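Local coordinates for protein cyclopropane mycolic acid synthase 3 (Mycobacterium tuberculosis, PDB 1L1E) that probably converts a double bond at the proximal position of alpha mycolic acids to a cyclopropane ring, using a methylene group from S-adenosyl-L-methionine, at residues Lys163-Thr168 with Val280-Leu285; His167-Pro172 with Gly203-Ile208. One frame throughout, in Å; residues are numbered along the deposited sequence.

Interaction 1: residues Lys163-Thr168 with Val280-Leu285. With CO3 (carbonate ion), chain C.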
ATOM      1  N   LYS A 163      18.002   0.509  -1.722  1.00 28.79           N
ATOM      2  CA  LYS A 163      17.061   1.243  -0.906  1.00 28.16           C
ATOM      3  C   LYS A 163      15.695   0.647  -1.139  1.00 25.93           C
ATOM      4  O   LYS A 163      15.430   0.067  -2.192  1.00 22.04           O
ATOM      5  CB  LYS A 163      17.061   2.735  -1.265  1.00 31.52           C
ATOM      6  CG  LYS A 163      17.057   3.034  -2.758  1.00 36.35           C
ATOM      7  CD  LYS A 163      18.471   3.296  -3.282  1.00 39.99           C
ATOM      8  CE  LYS A 163      19.054   4.584  -2.699  1.00 40.76           C
ATOM      9  NZ  LYS A 163      20.453   4.861  -3.157  1.00 39.87           N
ATOM     10  N   MET A 164      14.846   0.761  -0.126  1.00 23.68           N
ATOM     11  CA  MET A 164      13.486   0.261  -0.193  1.00 22.53           C
ATOM     12  C   MET A 164      12.577   1.418   0.192  1.00 21.24           C
ATOM     13  O   MET A 164      12.936   2.244   1.047  1.00 22.85           O
ATOM     14  CB  MET A 164      13.296  -0.910   0.788  1.00 24.24           C
ATOM     15  CG  MET A 164      11.831  -1.273   1.114  1.00 20.64           C
ATOM     16  SD  MET A 164      11.608  -2.951   1.841  1.00 24.19           S
ATOM     17  CE  MET A 164      12.336  -2.764   3.452  1.00 21.29           C
ATOM     18  N   LEU A 165      11.425   1.501  -0.460  1.00 17.65           N
ATOM     19  CA  LEU A 165      10.453   2.530  -0.132  1.00 15.32           C
ATOM     20  C   LEU A 165       9.338   1.738   0.517  1.00 17.78           C
ATOM     21  O   LEU A 165       8.696   0.922  -0.137  1.00 16.44           O
ATOM     22  CB  LEU A 165       9.929   3.238  -1.387  1.00 15.22           C
ATOM     23  CG  LEU A 165       8.937   4.402  -1.183  1.00 16.36           C
ATOM     24  CD1 LEU A 165       7.592   3.881  -0.715  1.00 16.27           C
ATOM     25  CD2 LEU A 165       9.508   5.406  -0.171  1.00 17.49           C
ATOM     26  N   LEU A 166       9.124   1.973   1.806  1.00 15.20           N
ATOM     27  CA  LEU A 166       8.101   1.283   2.569  1.00 14.96           C
ATOM     28  C   LEU A 166       6.992   2.298   2.842  1.00 16.37           C
ATOM     29  O   LEU A 166       7.214   3.277   3.537  1.00 18.38           O
ATOM     30  CB  LEU A 166       8.693   0.803   3.903  1.00 15.54           C
ATOM     31  CG  LEU A 166       8.188  -0.466   4.593  1.00 18.28           C
ATOM     32  CD1 LEU A 166       8.349  -0.304   6.110  1.00 16.41           C
ATOM     33  CD2 LEU A 166       6.754  -0.740   4.246  1.00 18.26           C
ATOM     34  N   HIS A 167       5.810   2.044   2.294  1.00 15.11           N
ATOM     35  CA  HIS A 167       4.655   2.915   2.445  1.00 19.24           C
ATOM     36  C   HIS A 167       3.625   2.132   3.252  1.00 17.98           C
ATOM     37  O   HIS A 167       3.196   1.053   2.845  1.00 20.81           O
ATOM     38  CB  HIS A 167       4.151   3.291   1.040  1.00 19.08           C
ATOM     39  CG  HIS A 167       2.766   3.851   1.000  1.00 22.41           C
ATOM     40  ND1 HIS A 167       2.417   4.883   0.155  1.00 23.14           N
ATOM     41  CD2 HIS A 167       1.626   3.478   1.627  1.00 23.72           C
ATOM     42  CE1 HIS A 167       1.122   5.117   0.262  1.00 24.06           C
ATOM     43  NE2 HIS A 167       0.619   4.278   1.149  1.00 22.35           N
ATOM     44  N   THR A 168       3.236   2.673   4.403  1.00 14.28           N
ATOM     45  CA  THR A 168       2.295   1.979   5.272  1.00 15.63           C
ATOM     46  C   THR A 168       1.563   2.903   6.233  1.00 12.94           C
ATOM     47  O   THR A 168       2.046   3.985   6.558  1.00 10.54           O
ATOM     48  CB  THR A 168       3.044   0.931   6.137  1.00 15.95           C
ATOM     49  OG1 THR A 168       3.661  -0.035   5.278  1.00 23.85           O
ATOM     50  CG2 THR A 168       2.097   0.230   7.086  1.00 11.63           C
ATOM     51  N   VAL A 280      -0.314   7.925   7.498  0.85 19.88           N
ATOM     52  CA  VAL A 280       0.258   7.082   6.446  0.85 18.82           C
ATOM     53  C   VAL A 280       1.620   7.692   6.138  0.85 21.67           C
ATOM     54  O   VAL A 280       1.716   8.865   5.768  0.85 21.77           O
ATOM     55  CB  VAL A 280      -0.596   7.074   5.166  0.85 17.65           C
ATOM     56  CG1 VAL A 280       0.167   6.383   4.035  1.00 22.23           C
ATOM     57  CG2 VAL A 280      -1.899   6.339   5.417  1.00 22.06           C
ATOM     58  N   ASP A 281       2.669   6.890   6.294  1.00 19.93           N
ATOM     59  CA  ASP A 281       4.030   7.346   6.077  1.00 19.20           C
ATOM     60  C   ASP A 281       4.770   6.557   5.001  1.00 20.26           C
ATOM     61  O   ASP A 281       4.501   5.373   4.775  1.00 19.89           O
ATOM     62  CB  ASP A 281       4.834   7.229   7.375  1.00 19.70           C
ATOM     63  CG  ASP A 281       4.643   8.421   8.321  1.00 23.95           C
ATOM     64  OD1 ASP A 281       3.777   9.280   8.068  1.00 24.32           O
ATOM     65  OD2 ASP A 281       5.369   8.483   9.336  1.00 23.45           O
ATOM     66  N   GLN A 282       5.707   7.228   4.345  1.00 17.18           N
ATOM     67  CA  GLN A 282       6.539   6.594   3.343  1.00 19.15           C
ATOM     68  C   GLN A 282       7.936   6.674   3.944  1.00 19.85           C
ATOM     69  O   GLN A 282       8.458   7.770   4.179  1.00 20.03           O
ATOM     70  CB  GLN A 282       6.506   7.352   2.006  1.00 17.52           C
ATOM     71  CG  GLN A 282       5.185   7.278   1.217  1.00 14.24           C
ATOM     72  CD  GLN A 282       5.394   7.511  -0.287  1.00 18.07           C
ATOM     73  OE1 GLN A 282       6.340   8.188  -0.695  1.00 19.40           O
ATOM     74  NE2 GLN A 282       4.509   6.950  -1.111  1.00 17.22           N
ATOM     75  N   PHE A 283       8.526   5.513   4.216  1.00 20.13           N
ATOM     76  CA  PHE A 283       9.861   5.451   4.791  1.00 19.52           C
ATOM     77  C   PHE A 283      10.869   5.077   3.728  1.00 18.37           C
ATOM     78  O   PHE A 283      10.706   4.076   3.030  1.00 19.46           O
ATOM     79  CB  PHE A 283       9.950   4.390   5.895  1.00 18.31           C
ATOM     80  CG  PHE A 283       9.002   4.605   7.041  1.00 20.41           C
ATOM     81  CD1 PHE A 283       7.703   4.128   6.982  1.00 17.55           C
ATOM     82  CD2 PHE A 283       9.429   5.251   8.202  1.00 21.11           C
ATOM     83  CE1 PHE A 283       6.832   4.283   8.065  1.00 20.50           C
ATOM     84  CE2 PHE A 283       8.569   5.410   9.288  1.00 21.45           C
ATOM     85  CZ  PHE A 283       7.270   4.923   9.221  1.00 19.82           C
ATOM     86  N   THR A 284      11.911   5.884   3.595  1.00 18.15           N
ATOM     87  CA  THR A 284      12.947   5.566   2.648  1.00 18.32           C
ATOM     88  C   THR A 284      14.043   4.940   3.497  1.00 20.35           C
ATOM     89  O   THR A 284      14.551   5.563   4.433  1.00 20.31           O
ATOM     90  CB  THR A 284      13.480   6.817   1.933  1.00 19.43           C
ATOM     91  OG1 THR A 284      12.404   7.468   1.237  1.00 21.27           O
ATOM     92  CG2 THR A 284      14.555   6.415   0.924  1.00 19.77           C
ATOM     93  N   LEU A 285      14.381   3.698   3.185  1.00 19.35           N
ATOM     94  CA  LEU A 285      15.405   2.983   3.935  1.00 21.96           C
ATOM     95  C   LEU A 285      16.580   2.589   3.041  1.00 21.87           C
ATOM     96  O   LEU A 285      16.393   1.991   1.981  1.00 20.56           O
ATOM     97  CB  LEU A 285      14.793   1.730   4.558  1.00 20.64           C
ATOM     98  CG  LEU A 285      13.415   1.913   5.196  1.00 22.16           C
ATOM     99  CD1 LEU A 285      12.895   0.566   5.630  1.00 23.43           C
ATOM    100  CD2 LEU A 285      13.494   2.870   6.364  1.00 21.51           C
TER
HETATM  101  C   CO3 C 903      -2.053   2.455   2.495  1.00 21.11           C
HETATM  102  O1  CO3 C 903      -0.813   2.113   3.259  1.00 24.73           O
HETATM  103  O2  CO3 C 903      -3.222   1.803   2.756  1.00 26.08           O
HETATM  104  O3  CO3 C 903      -2.007   3.423   1.552  1.00 19.54           O
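Val-280 lays CG1 3.6 Å from NE2 of His-167, oblique to the imidazole ring. Asp-281 pairs with Thr-168 through two backbone hydrogen bonds. Gln-282 faces His-167 in a non-hydrogen-bonded pair, and here the side chains make the bond. CG of His-167 is anti to the backbone N (chi1 163°), which places it on the carbonate side of CB. The amide NE2 of Gln-282 donates to ND1 of His-167 at 3.2 Å, nearly straight (168°) and close to both the ring and the amide plane, although the two planes are turned 62° apart. OE1 of the same amide is hydrogen-bonded to NZ of Lys-59. NE2 of His-167 donates to O3 of a carbonate ion at 2.8 Å. Phe-283 bonds both ways with the backbone of Leu-166, and its N reaches Leu-166 O at 2.7 Å. That oxygen also lies at the ring edge, 3.6 Å from CD1 of Phe-283. Leu-285 makes two backbone bonds to Met-164, and its CD1 lies 4.0 Å from Met-164 CE, the side chains side by side. This antiparallel pairing of strands 279-286 and 163-170 is characteristic of the seven-stranded sheet of Rossmann-like S-adenosylmethionine-dependent methyltransferases.

Interaction 2: residues His167-Pro172 with Gly203-Ile208. With CO3 (carbonate ion), chain C.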
ATOM      1  N   HIS A 167       5.810   2.044   2.294  1.00 15.11           N
ATOM      2  CA  HIS A 167       4.655   2.915   2.445  1.00 19.24           C
ATOM      3  C   HIS A 167       3.625   2.132   3.252  1.00 17.98           C
ATOM      4  O   HIS A 167       3.196   1.053   2.845  1.00 20.81           O
ATOM      5  CB  HIS A 167       4.151   3.291   1.040  1.00 19.08           C
ATOM      6  CG  HIS A 167       2.766   3.851   1.000  1.00 22.41           C
ATOM      7  ND1 HIS A 167       2.417   4.883   0.155  1.00 23.14           N
ATOM      8  CD2 HIS A 167       1.626   3.478   1.627  1.00 23.72           C
ATOM      9  CE1 HIS A 167       1.122   5.117   0.262  1.00 24.06           C
ATOM     10  NE2 HIS A 167       0.619   4.278   1.149  1.00 22.35           N
ATOM     11  N   THR A 168       3.236   2.673   4.403  1.00 14.28           N
ATOM     12  CA  THR A 168       2.295   1.979   5.272  1.00 15.63           C
ATOM     13  C   THR A 168       1.563   2.903   6.233  1.00 12.94           C
ATOM     14  O   THR A 168       2.046   3.985   6.558  1.00 10.54           O
ATOM     15  CB  THR A 168       3.044   0.931   6.137  1.00 15.95           C
ATOM     16  OG1 THR A 168       3.661  -0.035   5.278  1.00 23.85           O
ATOM     17  CG2 THR A 168       2.097   0.230   7.086  1.00 11.63           C
ATOM     18  N   ILE A 169       0.392   2.448   6.663  0.80 12.52           N
ATOM     19  CA  ILE A 169      -0.429   3.150   7.627  0.80 16.33           C
ATOM     20  C   ILE A 169       0.348   3.043   8.937  0.80 18.01           C
ATOM     21  O   ILE A 169       0.963   2.013   9.215  0.80 18.69           O
ATOM     22  CB  ILE A 169      -1.816   2.444   7.794  0.80 16.50           C
ATOM     23  CG1 ILE A 169      -2.705   2.756   6.587  1.00 17.53           C
ATOM     24  CG2 ILE A 169      -2.497   2.866   9.103  1.00 14.97           C
ATOM     25  CD1 ILE A 169      -3.950   1.884   6.506  1.00 21.13           C
ATOM     26  N   VAL A 170       0.342   4.109   9.724  1.00 19.94           N
ATOM     27  CA  VAL A 170       1.031   4.101  11.032  1.00 20.81           C
ATOM     28  C   VAL A 170       0.178   4.819  12.069  1.00 22.46           C
ATOM     29  O   VAL A 170      -0.712   5.605  11.728  1.00 23.37           O
ATOM     30  CB  VAL A 170       2.383   4.813  10.948  1.00 21.76           C
ATOM     31  CG1 VAL A 170       3.354   4.145   9.973  1.00 20.97           C
ATOM     32  CG2 VAL A 170       2.260   6.269  10.499  1.00 19.59           C
ATOM     33  N   ARG A 171       0.466   4.528  13.320  1.00 23.12           N
ATOM     34  CA  ARG A 171      -0.245   5.151  14.443  1.00 27.71           C
ATOM     35  C   ARG A 171       0.510   6.408  14.865  1.00 28.85           C
ATOM     36  O   ARG A 171       1.735   6.380  15.060  1.00 27.51           O
ATOM     37  CB  ARG A 171      -0.345   4.168  15.604  1.00 30.14           C
ATOM     38  CG  ARG A 171      -1.251   2.978  15.286  1.00 31.91           C
ATOM     39  CD  ARG A 171      -0.772   1.678  15.929  1.00 35.00           C
ATOM     40  NE  ARG A 171      -1.286   1.498  17.291  1.00 34.90           N
ATOM     41  CZ  ARG A 171      -1.535   0.305  17.843  1.00 36.48           C
ATOM     42  NH1 ARG A 171      -1.323  -0.829  17.162  1.00 37.33           N
ATOM     43  NH2 ARG A 171      -2.005   0.141  19.088  1.00 36.83           N
ATOM     44  N   PRO A 172      -0.164   7.554  15.029  1.00 31.74           N
ATOM     45  CA  PRO A 172       0.518   8.785  15.385  1.00 34.31           C
ATOM     46  C   PRO A 172       1.295   8.616  16.666  1.00 35.66           C
ATOM     47  O   PRO A 172       0.870   7.799  17.543  1.00 34.14           O
ATOM     48  CB  PRO A 172      -0.595   9.798  15.497  1.00 33.90           C
ATOM     49  CG  PRO A 172      -1.902   9.093  15.169  1.00 35.72           C
ATOM     50  CD  PRO A 172      -1.613   7.655  14.866  1.00 33.73           C
ATOM     51  N   GLY A 203      -3.484  -8.771  10.440  1.00 30.53           N
ATOM     52  CA  GLY A 203      -2.600  -7.652  10.187  1.00 31.04           C
ATOM     53  C   GLY A 203      -2.242  -6.888  11.445  1.00 29.76           C
ATOM     54  O   GLY A 203      -2.426  -7.381  12.559  1.00 30.16           O
ATOM     55  N   TRP A 204      -1.746  -5.667  11.275  1.00 28.32           N
ATOM     56  CA  TRP A 204      -1.342  -4.864  12.420  1.00 25.70           C
ATOM     57  C   TRP A 204      -0.932  -3.478  11.952  1.00 25.97           C
ATOM     58  O   TRP A 204      -0.365  -3.328  10.874  1.00 26.00           O
ATOM     59  CB  TRP A 204      -0.174  -5.561  13.125  1.00 25.35           C
ATOM     60  CG  TRP A 204       0.289  -4.910  14.388  1.00 25.43           C
ATOM     61  CD1 TRP A 204       1.355  -4.066  14.540  1.00 23.21           C
ATOM     62  CD2 TRP A 204      -0.295  -5.058  15.686  1.00 24.24           C
ATOM     63  NE1 TRP A 204       1.471  -3.686  15.855  1.00 23.08           N
ATOM     64  CE2 TRP A 204       0.470  -4.282  16.579  1.00 24.83           C
ATOM     65  CE3 TRP A 204      -1.392  -5.774  16.180  1.00 26.21           C
ATOM     66  CZ2 TRP A 204       0.174  -4.199  17.942  1.00 25.81           C
ATOM     67  CZ3 TRP A 204      -1.687  -5.690  17.541  1.00 27.91           C
ATOM     68  CH2 TRP A 204      -0.905  -4.907  18.401  1.00 26.13           C
ATOM     69  N   LEU A 205      -1.253  -2.460  12.750  1.00 27.31           N
ATOM     70  CA  LEU A 205      -0.886  -1.080  12.419  1.00 26.06           C
ATOM     71  C   LEU A 205       0.288  -0.736  13.323  1.00 23.49           C
ATOM     72  O   LEU A 205       0.150  -0.695  14.542  1.00 25.96           O
ATOM     73  CB  LEU A 205      -2.063  -0.132  12.686  1.00 27.18           C
ATOM     74  CG  LEU A 205      -3.327  -0.449  11.879  1.00 28.84           C
ATOM     75  CD1 LEU A 205      -4.396   0.609  12.139  1.00 28.91           C
ATOM     76  CD2 LEU A 205      -2.976  -0.492  10.393  1.00 28.83           C
ATOM     77  N   PRO A 206       1.465  -0.495  12.739  1.00 22.75           N
ATOM     78  CA  PRO A 206       2.633  -0.170  13.556  1.00 21.56           C
ATOM     79  C   PRO A 206       2.751   1.284  13.966  1.00 21.07           C
ATOM     80  O   PRO A 206       2.158   2.173  13.342  1.00 17.45           O
ATOM     81  CB  PRO A 206       3.790  -0.582  12.662  1.00 21.45           C
ATOM     82  CG  PRO A 206       3.292  -0.155  11.314  1.00 23.88           C
ATOM     83  CD  PRO A 206       1.851  -0.666  11.325  1.00 24.40           C
ATOM     84  N   SER A 207       3.514   1.500  15.036  1.00 20.46           N
ATOM     85  CA  SER A 207       3.803   2.824  15.538  1.00 18.45           C
ATOM     86  C   SER A 207       5.065   3.199  14.776  1.00 19.58           C
ATOM     87  O   SER A 207       5.776   2.315  14.273  1.00 19.61           O
ATOM     88  CB  SER A 207       4.108   2.789  17.049  1.00 20.50           C
ATOM     89  OG  SER A 207       5.387   2.214  17.315  1.00 18.56           O
ATOM     90  N   ILE A 208       5.344   4.496  14.674  0.81 17.13           N
ATOM     91  CA  ILE A 208       6.538   4.953  13.977  0.81 19.35           C
ATOM     92  C   ILE A 208       7.813   4.406  14.632  0.81 18.62           C
ATOM     93  O   ILE A 208       8.728   3.958  13.935  0.81 18.64           O
ATOM     94  CB  ILE A 208       6.566   6.493  13.901  0.81 18.78           C
ATOM     95  CG1 ILE A 208       5.429   6.970  12.990  1.00 22.74           C
ATOM     96  CG2 ILE A 208       7.894   6.973  13.346  1.00 22.80           C
ATOM     97  CD1 ILE A 208       5.225   8.470  12.973  1.00 27.20           C
TER
HETATM   98  C   CO3 C 903      -2.053   2.455   2.495  1.00 21.11           C
HETATM   99  O1  CO3 C 903      -0.813   2.113   3.259  1.00 24.73           O
HETATM  100  O2  CO3 C 903      -3.222   1.803   2.756  1.00 26.08           O
HETATM  101  O3  CO3 C 903      -2.007   3.423   1.552  1.00 19.54           O
HETATM  102  O   HOH W   1       3.997   6.440  16.199  1.00 24.67           O
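Arg-171 N donates to Pro-206 O at 2.9 Å, and the CA of Val-170 adds a CH...O contact to the same oxygen at 3.2 Å. Two neighbouring residues thus grip one carbonyl. The contact lies at the C-terminal end of strand 163-170 in the Rossmann-like methyltransferase fold. There the chain leaves the sheet and meets the loop that leads into helix 208-216. The two chain directions are 78° apart.

Apolar side chains also meet here. CG2 of Ile-169 touches CD2 of Leu-205 at 3.6 Å, the side chains crossing at a slant. Ile-169 CG2 is anti to the backbone N, while CG1 is anti to the carbonyl carbon (chi1 -76°). The CG1 branch runs to the carbonate ion, with CD1 3.8 Å from its O2, so the residue serves both the loop and the carbonate pocket. Glu-140 accepts the N-H of Ile-169. The carbonyl O of Ile-169 is buried with no polar partner in the model; its neighbour is CD of Pro-206, at 3.5 Å. Farther along, CG2 of Val-170 meets CG1 of Ile-208.

The outer part belongs to Arg-171. Its side chain is bent at chi2 and chi3. NH1 bonds to Leu-205 O, but the place of that oxygen is less certain. NH1 also lies above one face of the Trp-204 ring, offset toward the rim and 3.8 Å from CZ2. The guanidinium and indole planes are 50° apart. Ser-207 is the N-cap of helix 208-216, and its OG accepts the N-H of Thr-210. Beside the cap, a water molecule donates to Arg-171 O at 2.5 Å, a length short enough to be doubtful, and accepts the N-H of Ile-208 at 2.8 Å.

Overall arrangement
Both interactions use strand 163-170 and share His-167 and Thr-168. Interaction 1 is buried within the sheet and rests on regular backbone pairing. Interaction 2 is partly buried and takes in the last residues of that strand and the first beyond it. Its backbone bond is a single one, backed by packing, an arginine and a water at the exposed side. The two contacts meet directly: Val-280 CG2 packs on Ile-169 CG1 at 3.9 Å, and Phe-283 CE1 on Val-170 CG1 at 4.0 Å. Both border the carbonate pocket, interaction 1 by a polar His-167 bond, interaction 2 also by apolar Ile-169. Cys-269, probably the active-site residue, lies about 7 Å from Ile-169, side chain to side chain.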